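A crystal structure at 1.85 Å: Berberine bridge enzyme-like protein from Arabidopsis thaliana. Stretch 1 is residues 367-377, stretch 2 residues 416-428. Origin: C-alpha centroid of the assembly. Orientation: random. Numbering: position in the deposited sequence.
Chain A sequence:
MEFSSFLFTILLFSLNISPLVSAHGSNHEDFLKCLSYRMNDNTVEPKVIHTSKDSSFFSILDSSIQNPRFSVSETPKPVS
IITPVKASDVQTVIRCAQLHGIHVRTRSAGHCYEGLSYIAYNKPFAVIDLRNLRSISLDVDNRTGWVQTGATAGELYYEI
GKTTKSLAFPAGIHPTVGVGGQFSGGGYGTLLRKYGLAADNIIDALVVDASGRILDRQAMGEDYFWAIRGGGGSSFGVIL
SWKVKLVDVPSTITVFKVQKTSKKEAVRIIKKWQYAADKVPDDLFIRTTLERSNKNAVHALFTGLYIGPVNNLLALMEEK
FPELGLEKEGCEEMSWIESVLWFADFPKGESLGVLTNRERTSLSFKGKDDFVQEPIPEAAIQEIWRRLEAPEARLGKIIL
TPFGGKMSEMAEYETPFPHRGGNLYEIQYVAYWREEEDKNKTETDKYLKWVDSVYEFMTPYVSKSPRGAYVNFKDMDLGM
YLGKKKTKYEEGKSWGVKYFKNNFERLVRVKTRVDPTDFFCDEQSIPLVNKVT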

# COMPACT_ATOMS: atom_id res chain seq x y z
N GLY A 367 -1.97 -6.84 9.71
CA GLY A 367 -0.86 -7.22 8.84
C GLY A 367 0.49 -6.75 9.35
O GLY A 367 0.61 -5.69 9.96
N LYS A 368 1.50 -7.58 9.11
CA LYS A 368 2.91 -7.26 9.37
C LYS A 368 3.71 -7.77 8.19
O LYS A 368 3.23 -8.61 7.44
CB LYS A 368 3.39 -7.90 10.68
CG LYS A 368 2.48 -7.63 11.89
CD LYS A 368 2.96 -8.37 13.15
CE LYS A 368 4.16 -7.70 13.80
NZ LYS A 368 3.78 -6.53 14.63
N ASP A 369 4.93 -7.27 7.98
CA ASP A 369 5.71 -7.83 6.89
C ASP A 369 7.22 -7.81 7.17
O ASP A 369 7.67 -7.28 8.18
CB ASP A 369 5.35 -7.12 5.58
CG ASP A 369 6.16 -5.85 5.32
OD1 ASP A 369 6.47 -5.10 6.26
OD2 ASP A 369 6.46 -5.60 4.13
N ASP A 370 7.96 -8.46 6.27
CA ASP A 370 9.38 -8.69 6.40
C ASP A 370 10.05 -8.71 5.03
O ASP A 370 9.40 -8.89 3.99
CB ASP A 370 9.66 -10.03 7.09
CG ASP A 370 9.76 -9.92 8.58
OD1 ASP A 370 10.44 -9.00 9.07
OD2 ASP A 370 9.17 -10.78 9.27
N PHE A 371 11.36 -8.59 5.04
CA PHE A 371 12.15 -8.78 3.85
C PHE A 371 13.13 -9.92 4.11
O PHE A 371 13.78 -9.96 5.15
CB PHE A 371 12.86 -7.49 3.45
CG PHE A 371 11.92 -6.44 2.96
CD1 PHE A 371 11.29 -5.58 3.86
CD2 PHE A 371 11.61 -6.34 1.61
CE1 PHE A 371 10.37 -4.63 3.41
CE2 PHE A 371 10.71 -5.38 1.15
CZ PHE A 371 10.08 -4.54 2.06
N VAL A 372 13.18 -10.86 3.17
CA VAL A 372 14.08 -12.00 3.26
C VAL A 372 15.25 -11.76 2.33
O VAL A 372 15.07 -11.43 1.17
CB VAL A 372 13.37 -13.33 2.90
CG1 VAL A 372 14.36 -14.49 2.79
CG2 VAL A 372 12.27 -13.63 3.92
N GLN A 373 16.46 -11.90 2.86
CA GLN A 373 17.68 -11.59 2.12
C GLN A 373 18.45 -12.84 1.71
O GLN A 373 19.29 -12.81 0.82
CB GLN A 373 18.56 -10.64 2.94
CG GLN A 373 17.83 -9.35 3.30
CD GLN A 373 18.68 -8.32 3.99
OE1 GLN A 373 19.43 -8.63 4.90
NE2 GLN A 373 18.54 -7.07 3.56
N GLU A 374 18.14 -13.95 2.37
CA GLU A 374 18.70 -15.24 1.98
C GLU A 374 17.70 -16.33 2.35
O GLU A 374 16.99 -16.21 3.35
CB GLU A 374 20.06 -15.48 2.65
CG GLU A 374 20.07 -15.47 4.17
CD GLU A 374 21.47 -15.61 4.76
OE1 GLU A 374 22.43 -15.10 4.15
OE2 GLU A 374 21.61 -16.23 5.83
N PRO A 375 17.65 -17.41 1.54
CA PRO A 375 16.58 -18.41 1.64
C PRO A 375 16.39 -18.96 3.05
O PRO A 375 17.37 -19.33 3.71
CB PRO A 375 17.04 -19.50 0.68
CG PRO A 375 17.86 -18.77 -0.32
CD PRO A 375 18.63 -17.78 0.50
N ILE A 376 15.15 -18.97 3.53
CA ILE A 376 14.84 -19.51 4.83
C ILE A 376 14.89 -21.03 4.74
O ILE A 376 14.62 -21.59 3.67
CB ILE A 376 13.47 -19.05 5.33
CG1 ILE A 376 12.35 -19.82 4.62
CG2 ILE A 376 13.34 -17.54 5.15
CD1 ILE A 376 10.96 -19.45 5.03
N PRO A 377 15.25 -21.70 5.85
CA PRO A 377 15.38 -23.16 5.85
C PRO A 377 14.06 -23.89 5.65
O PRO A 377 13.00 -23.36 5.99
CB PRO A 377 15.94 -23.45 7.24
CG PRO A 377 15.55 -22.30 8.06
CD PRO A 377 15.65 -21.12 7.14
N PRO A 416 12.71 7.09 -1.54
CA PRO A 416 12.75 6.76 -0.11
C PRO A 416 12.60 5.26 0.22
O PRO A 416 13.24 4.81 1.18
CB PRO A 416 11.59 7.57 0.47
CG PRO A 416 11.54 8.78 -0.40
CD PRO A 416 11.87 8.27 -1.80
N PHE A 417 11.81 4.51 -0.56
CA PHE A 417 11.71 3.06 -0.40
C PHE A 417 13.11 2.43 -0.50
O PHE A 417 13.78 2.53 -1.53
CB PHE A 417 10.76 2.47 -1.45
CG PHE A 417 10.58 0.99 -1.34
CD1 PHE A 417 11.48 0.12 -1.95
CD2 PHE A 417 9.51 0.46 -0.64
CE1 PHE A 417 11.33 -1.24 -1.85
CE2 PHE A 417 9.34 -0.91 -0.54
CZ PHE A 417 10.26 -1.77 -1.15
N PRO A 418 13.56 1.77 0.58
CA PRO A 418 14.97 1.37 0.65
C PRO A 418 15.26 -0.07 0.24
O PRO A 418 16.43 -0.43 0.07
CB PRO A 418 15.27 1.54 2.14
CG PRO A 418 14.01 1.07 2.78
CD PRO A 418 12.90 1.62 1.89
N HIS A 419 14.23 -0.89 0.10
CA HIS A 419 14.42 -2.34 -0.00
C HIS A 419 14.64 -2.79 -1.43
O HIS A 419 13.72 -3.25 -2.10
CB HIS A 419 13.21 -3.05 0.59
CG HIS A 419 12.77 -2.47 1.89
ND1 HIS A 419 13.41 -2.72 3.08
CD2 HIS A 419 11.78 -1.60 2.18
CE1 HIS A 419 12.83 -2.05 4.05
NE2 HIS A 419 11.83 -1.36 3.53
N ARG A 420 15.88 -2.66 -1.88
CA ARG A 420 16.21 -2.97 -3.26
C ARG A 420 17.16 -4.17 -3.31
O ARG A 420 16.84 -5.21 -2.75
CB ARG A 420 16.82 -1.73 -3.95
CG ARG A 420 15.96 -0.46 -3.81
CD ARG A 420 14.58 -0.54 -4.48
NE ARG A 420 13.94 0.77 -4.50
CZ ARG A 420 12.94 1.13 -5.31
NH1 ARG A 420 12.41 0.28 -6.18
NH2 ARG A 420 12.45 2.37 -5.24
N GLY A 421 18.30 -4.04 -3.98
CA GLY A 421 19.26 -5.12 -4.08
C GLY A 421 19.60 -5.75 -2.75
O GLY A 421 19.71 -5.06 -1.73
N GLY A 422 19.74 -7.07 -2.74
CA GLY A 422 20.00 -7.80 -1.51
C GLY A 422 18.75 -8.38 -0.88
O GLY A 422 18.82 -9.18 0.06
N ASN A 423 17.59 -7.96 -1.37
CA ASN A 423 16.32 -8.51 -0.92
C ASN A 423 15.80 -9.45 -1.97
O ASN A 423 15.55 -9.04 -3.10
CB ASN A 423 15.30 -7.42 -0.63
CG ASN A 423 15.79 -6.45 0.40
OD1 ASN A 423 15.84 -6.76 1.59
ND2 ASN A 423 16.18 -5.26 -0.04
N LEU A 424 15.66 -10.71 -1.60
CA LEU A 424 15.14 -11.73 -2.50
C LEU A 424 13.63 -11.55 -2.71
O LEU A 424 13.14 -11.53 -3.84
CB LEU A 424 15.45 -13.13 -1.96
CG LEU A 424 16.90 -13.48 -1.65
CD1 LEU A 424 16.97 -14.95 -1.36
CD2 LEU A 424 17.77 -13.14 -2.82
N TYR A 425 12.89 -11.42 -1.60
CA TYR A 425 11.45 -11.22 -1.68
C TYR A 425 10.92 -10.56 -0.42
O TYR A 425 11.61 -10.45 0.59
CB TYR A 425 10.73 -12.55 -1.94
CG TYR A 425 10.91 -13.61 -0.87
CD1 TYR A 425 11.97 -14.51 -0.94
CD2 TYR A 425 10.01 -13.73 0.17
CE1 TYR A 425 12.14 -15.50 0.02
CE2 TYR A 425 10.17 -14.71 1.15
CZ TYR A 425 11.24 -15.59 1.06
OH TYR A 425 11.41 -16.57 2.01
N GLU A 426 9.67 -10.13 -0.49
CA GLU A 426 9.01 -9.53 0.65
C GLU A 426 7.93 -10.52 1.10
O GLU A 426 7.37 -11.25 0.28
CB GLU A 426 8.42 -8.16 0.28
CG GLU A 426 7.77 -7.38 1.43
CD GLU A 426 6.27 -7.63 1.53
OE1 GLU A 426 5.70 -8.27 0.62
OE2 GLU A 426 5.66 -7.19 2.53
N ILE A 427 7.68 -10.58 2.40
CA ILE A 427 6.70 -11.52 2.91
C ILE A 427 5.74 -10.80 3.86
O ILE A 427 6.16 -10.08 4.76
CB ILE A 427 7.39 -12.73 3.60
CG1 ILE A 427 6.36 -13.68 4.21
CG2 ILE A 427 8.39 -12.28 4.64
CD1 ILE A 427 6.98 -14.99 4.61
N GLN A 428 4.44 -10.99 3.63
CA GLN A 428 3.42 -10.40 4.48
C GLN A 428 2.64 -11.48 5.19
O GLN A 428 2.22 -12.45 4.59
CB GLN A 428 2.46 -9.52 3.66
CG GLN A 428 1.35 -8.87 4.49
CD GLN A 428 0.24 -8.26 3.65
OE1 GLN A 428 0.19 -8.43 2.43
NE2 GLN A 428 -0.66 -7.53 4.31

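The two stretches lie side by side as antiparallel strands, 367-372 against 425-428, their N-to-C directions 158° apart and their axes approaching to 4.6 Å. Beyond the strands, the loop that leads into Y425 packs against F371 and the residues just after it, as far as P375, and the contact as a whole buries 837 Å² of surface, both sides summed.

At the start of stretch 1, K368 contributes backbone alone: its CB points away from stretch 2, while its carbonyl O receives a CA-H...O contact from Q428, with K368 O 3.5 Å from Q428 CA. D369 pairs with Q428 in a non-hydrogen-bonded position, which brings the CA atoms of D369 and Q428 to 4.2 Å. The acid group of D369 lies on the same face of the sheet as that of E426, and D369 OD2 sits 2.4 Å from E426 OE2.

The next residue carries the central backbone pairing. D370 N donates to I427 O at 2.9 Å, and I427 N returns a straighter bond to D370 O, also at 2.9 Å, closing the two-bond ring typical of an antiparallel hydrogen-bonded pair. D370 O additionally accepts a CA-H...O contact from E426, at 3.4 Å from E426 CA. On the face shared by D370 and I427, D370 CB packs against I427 CG2 at 3.6 Å.

F371 returns to the face of D369 and E426, and its ring is sandwiched. The H419 ring stacks on one side in an offset arrangement, with centroids 3.8 Å apart and planes inclined by only 10°. Over the opposite face lies the aliphatic part of E426, whose CG is 3.9 Å from the F371 ring centroid in a CH-pi contact. E426 therefore presents its methylene to the aromatic ring and its acid group to D369. At the tip of the ring, F371 CZ also meets F417 CZ at 4.2 Å, an apolar contact with a second loop residue.

V372 completes the ladder. V372 N donates to Y425 O at 3.0 Å in a nearly linear bond, whereas V372 O accepts from L424 N at 2.9 Å. Its side chain joins D370 and I427 on their face, where V372 CB lies 3.8 Å from the centroid of the Y425 ring and over its face; V372 CG2 also meets I427 CG2 at 4.2 Å.

Past the strand, Q373 lies beside the type II turn that runs from R420 to N423. Q373 CA makes a CA-H...O contact with G422 O at 3.4 Å, and Q373 NE2 forms a weak hydrogen bond with N423 OD1 at 3.4 Å. The N423 side-chain amide is used at both ends: OD1 accepts the weak bond from Q373 NE2, and N423 ND2 donates to R420 O at 2.8 Å within the turn. Farther along, L424 CD1 packs against P375 CD at 3.8 Å, and I376 CG2 touches Y425 OH at 3.8 Å.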